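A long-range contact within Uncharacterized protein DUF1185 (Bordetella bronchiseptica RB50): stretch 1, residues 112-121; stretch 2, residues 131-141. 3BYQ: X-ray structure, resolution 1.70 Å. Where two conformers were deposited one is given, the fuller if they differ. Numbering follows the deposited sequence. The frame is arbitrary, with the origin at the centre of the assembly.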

# COMPACT_ATOMS: atom_id res chain seq x y z
N GLU B 112 12.34 -22.35 -28.44
CA GLU B 112 13.67 -21.69 -28.25
C GLU B 112 13.83 -20.32 -28.94
O GLU B 112 14.79 -20.11 -29.70
N PRO B 113 12.90 -19.38 -28.68
CA PRO B 113 13.16 -18.01 -29.12
C PRO B 113 14.48 -17.55 -28.51
O PRO B 113 14.90 -18.05 -27.46
N LYS B 114 15.10 -16.57 -29.16
CA LYS B 114 16.48 -16.17 -28.86
C LYS B 114 16.71 -15.14 -27.79
O LYS B 114 17.80 -15.10 -27.21
N ALA B 115 15.72 -14.29 -27.55
CA ALA B 115 15.90 -13.24 -26.53
C ALA B 115 15.91 -13.79 -25.10
O ALA B 115 15.14 -14.69 -24.76
N MSE B 116 16.85 -13.30 -24.30
CA MSE B 116 16.86 -13.64 -22.88
C MSE B 116 15.52 -13.21 -22.31
O MSE B 116 14.99 -12.19 -22.68
N VAL B 117 15.00 -13.95 -21.37
CA VAL B 117 13.71 -13.60 -20.79
C VAL B 117 14.03 -12.57 -19.70
O VAL B 117 14.89 -12.85 -18.84
N PRO B 118 13.40 -11.40 -19.74
CA PRO B 118 13.66 -10.42 -18.68
C PRO B 118 13.02 -10.90 -17.39
O PRO B 118 12.24 -11.85 -17.40
N ALA B 119 13.41 -10.27 -16.30
CA ALA B 119 12.97 -10.73 -14.98
C ALA B 119 13.02 -9.66 -13.94
O ALA B 119 13.67 -8.64 -14.11
N VAL B 120 12.25 -9.87 -12.88
CA VAL B 120 12.36 -9.05 -11.66
C VAL B 120 12.00 -9.95 -10.50
O VAL B 120 11.26 -10.90 -10.65
N LYS B 121 12.59 -9.70 -9.35
CA LYS B 121 12.26 -10.49 -8.17
C LYS B 121 12.42 -9.65 -6.94
O LYS B 121 13.03 -8.59 -6.95
N MSE B 131 5.64 -4.79 -10.61
CA MSE B 131 5.60 -4.56 -12.07
C MSE B 131 6.61 -5.47 -12.70
O MSE B 131 7.78 -5.47 -12.30
N VAL B 132 6.17 -6.23 -13.68
CA VAL B 132 7.05 -7.19 -14.39
C VAL B 132 7.31 -6.73 -15.81
O VAL B 132 6.37 -6.57 -16.60
N PRO B 133 8.56 -6.50 -16.16
CA PRO B 133 8.79 -5.94 -17.48
C PRO B 133 8.90 -7.02 -18.51
O PRO B 133 9.44 -8.09 -18.24
N VAL B 134 8.41 -6.73 -19.71
CA VAL B 134 8.49 -7.66 -20.82
C VAL B 134 9.19 -7.07 -22.02
O VAL B 134 9.31 -5.84 -22.19
N HIS B 135 9.72 -7.95 -22.85
CA HIS B 135 10.27 -7.53 -24.12
C HIS B 135 10.07 -8.58 -25.19
O HIS B 135 9.55 -9.69 -24.92
N TYR B 136 10.41 -8.19 -26.42
CA TYR B 136 10.19 -9.06 -27.61
C TYR B 136 11.01 -10.33 -27.53
O TYR B 136 12.23 -10.32 -27.30
N ILE B 137 10.34 -11.43 -27.87
CA ILE B 137 10.95 -12.77 -27.68
C ILE B 137 12.07 -13.08 -28.66
O ILE B 137 12.88 -13.97 -28.40
N HIS B 138 12.13 -12.36 -29.77
CA HIS B 138 13.10 -12.67 -30.81
C HIS B 138 14.28 -11.73 -30.91
O HIS B 138 15.27 -12.02 -31.58
N ALA B 139 14.16 -10.59 -30.24
CA ALA B 139 15.17 -9.54 -30.32
C ALA B 139 14.83 -8.52 -29.23
O ALA B 139 13.89 -7.76 -29.35
N SER B 140 15.62 -8.55 -28.18
CA SER B 140 15.33 -7.76 -26.99
C SER B 140 15.23 -6.26 -27.26
O SER B 140 14.57 -5.56 -26.52
N TYR B 141 15.92 -5.78 -28.29
CA TYR B 141 15.95 -4.33 -28.57
C TYR B 141 14.77 -3.76 -29.32
O TYR B 141 14.72 -2.57 -29.54

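The two stretches run nearly antiparallel where both are strand, with 167° between the directions of 119-121 and 131-136, but their axes come no closer than 6.4 Å. CA of Val-120 and CA of Val-132 are 6.3 Å apart, and just before the strand CA of Pro-118 and CA of Val-134 are 6.2 Å apart, and no backbone hydrogen bond joins the two strands. Side chains fill the gap instead, and together the stretches bury 546 Å².

The apolar centre rests on Val-120 and Pro-118, whose CA-to-CB bonds both point toward stretch 2. Val-120, with chi1 at 62° (p), reaches across with its CG1, which lies 3.8 Å from CD of Pro-133 and 4.2 Å from CG2 of Val-132. The same CG1 is 3.4 Å from the backbone O of Met-131, so the methyl is set against main chain as well as side chains. Val-132, a t rotamer, and Pro-133 both direct CB sideways and offer their flanks to this methyl. Between Pro-118 and Val-120, Ala-119 turns its CB away and adds little.

Pro-118 gives up 74 Å² to stretch 2, the largest covered area of any residue in the contact. Its ring, puckered C-gamma endo, places CG 3.4 Å from the backbone O of Pro-133, while CD sits over one face of the His-135 imidazole. The distance from Pro-118 CD to the centroid of the His-135 ring is 3.8 Å, and the offset of 17° from the ring normal identifies a CH-pi contact.

His-135 links this packing to the polar part of the contact. Its CB leaves sideways, yet the chi1 of 67° (p) and chi2 of -131° bring the end of the side chain nearer to stretch 1. There His-135 NE2 donates to the backbone O of Met-116 at 2.8 Å, with an N-H...O angle of 136°; the acceptor lies near the ring plane, as an in-plane N-H requires. Met-116, a selenomethionine, directs its CB sideways and is extended at chi1 and chi2 (both t); its nearest side-chain approach is 5.2 Å, from Met-116 CB to His-135 NE2.

Ala-115 points its CB toward stretch 2, into a turn of backbone: CB is 3.3 Å from O of Tyr-136 and 4.0 Å from N of Ser-140. It also approaches the edge of the His-135 ring, with Ala-115 CB 4.1 Å from His-135 NE2. The close main-chain approach, 5.1 Å between CA of Ala-115 and CA of Ile-137, accompanies a hydrogen bond from Ala-115 N to Ile-137 O of 3.0 Å and 155°.

Farther out, Pro-113 points toward stretch 2, its CB 4.0 Å from CD1 of Ile-137, whose chi angles are p and t. At the exposed edge, His-138 starts away, but its ring end returns. Water 1 bridges here, accepting from Lys-114 N at 2.9 Å and lying 2.7 Å from His-138 ND1. Lys-114 starts sideways at CB and its end leads away; NZ is satisfied elsewhere in the structure.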

# COMPACT_ATOMS: atom_id res chain seq x y z
CB GLU B 112 14.84 -22.62 -28.63
CG GLU B 112 14.80 -24.00 -27.99
CD GLU B 112 14.96 -24.00 -26.49
OE1 GLU B 112 15.29 -22.93 -25.93
OE2 GLU B 112 14.78 -25.08 -25.89
CB PRO B 113 11.97 -17.22 -28.60
CG PRO B 113 11.38 -18.08 -27.47
CD PRO B 113 11.68 -19.48 -27.83
CB LYS B 114 17.17 -15.64 -30.12
CG LYS B 114 17.36 -16.65 -31.27
CD LYS B 114 18.54 -17.53 -31.05
CE LYS B 114 18.84 -18.35 -32.29
NZ LYS B 114 19.50 -17.54 -33.35
CB ALA B 115 14.88 -12.15 -26.67
CB MSE B 116 17.95 -12.89 -22.13
CG MSE B 116 18.09 -13.29 -20.67
SE MSE B 116 19.62 -12.43 -19.80
CE MSE B 116 18.86 -10.73 -19.60
CB VAL B 117 13.04 -14.83 -20.10
CG1 VAL B 117 11.68 -14.42 -19.52
CG2 VAL B 117 12.90 -16.01 -21.05
CB PRO B 118 13.05 -9.14 -19.23
CG PRO B 118 11.96 -9.60 -20.02
CD PRO B 118 12.34 -10.92 -20.64
CB ALA B 119 13.90 -11.88 -14.53
CB VAL B 120 11.50 -7.76 -11.74
CG1 VAL B 120 10.01 -8.07 -11.89
CG2 VAL B 120 11.79 -6.79 -10.54
CB LYS B 121 13.11 -11.72 -8.06
CG LYS B 121 14.54 -11.46 -8.06
CD LYS B 121 15.34 -12.80 -8.15
CE LYS B 121 16.79 -12.48 -8.13
NZ LYS B 121 17.20 -11.75 -9.35
CB MSE B 131 6.00 -3.13 -12.47
CG MSE B 131 5.14 -2.04 -11.95
SE MSE B 131 3.32 -2.16 -12.51
CE MSE B 131 3.49 -2.07 -14.42
CB VAL B 132 6.45 -8.63 -14.41
CG1 VAL B 132 7.45 -9.62 -15.10
CG2 VAL B 132 6.13 -9.07 -12.98
CB PRO B 133 10.15 -5.27 -17.31
CG PRO B 133 10.83 -6.12 -16.32
CD PRO B 133 9.79 -6.51 -15.34
CB VAL B 134 7.08 -8.16 -21.31
CG1 VAL B 134 6.30 -8.79 -20.18
CG2 VAL B 134 6.23 -7.03 -21.96
CB HIS B 135 11.69 -6.99 -24.02
CG HIS B 135 12.74 -7.98 -23.66
ND1 HIS B 135 13.66 -7.73 -22.66
CD2 HIS B 135 13.09 -9.17 -24.21
CE1 HIS B 135 14.51 -8.74 -22.60
NE2 HIS B 135 14.19 -9.63 -23.52
CB TYR B 136 10.52 -8.28 -28.87
CG TYR B 136 10.23 -8.94 -30.19
CD1 TYR B 136 8.99 -9.44 -30.49
CD2 TYR B 136 11.18 -8.93 -31.18
CE1 TYR B 136 8.73 -9.99 -31.74
CE2 TYR B 136 10.94 -9.46 -32.42
CZ TYR B 136 9.71 -9.98 -32.71
OH TYR B 136 9.43 -10.54 -33.94
CB ILE B 137 9.90 -13.91 -27.70
CG1 ILE B 137 9.27 -14.15 -29.05
CG2 ILE B 137 8.81 -13.67 -26.56
CD1 ILE B 137 8.42 -15.43 -29.03
CB HIS B 138 12.42 -12.69 -32.18
CG HIS B 138 11.34 -13.72 -32.28
ND1 HIS B 138 11.58 -15.07 -32.11
CD2 HIS B 138 10.01 -13.59 -32.50
CE1 HIS B 138 10.44 -15.73 -32.26
NE2 HIS B 138 9.47 -14.86 -32.50
CB ALA B 139 15.17 -8.85 -31.68
CB SER B 140 16.41 -8.02 -25.91
OG SER B 140 17.65 -7.64 -26.38
CB TYR B 141 17.23 -3.93 -29.31
CG TYR B 141 18.49 -3.79 -28.45
CD1 TYR B 141 19.33 -4.87 -28.20
CD2 TYR B 141 18.82 -2.57 -27.89
CE1 TYR B 141 20.45 -4.74 -27.40
CE2 TYR B 141 19.94 -2.42 -27.11
CZ TYR B 141 20.76 -3.50 -26.87
OH TYR B 141 21.86 -3.30 -26.09
O HOH W 1 14.10 -16.08 -31.84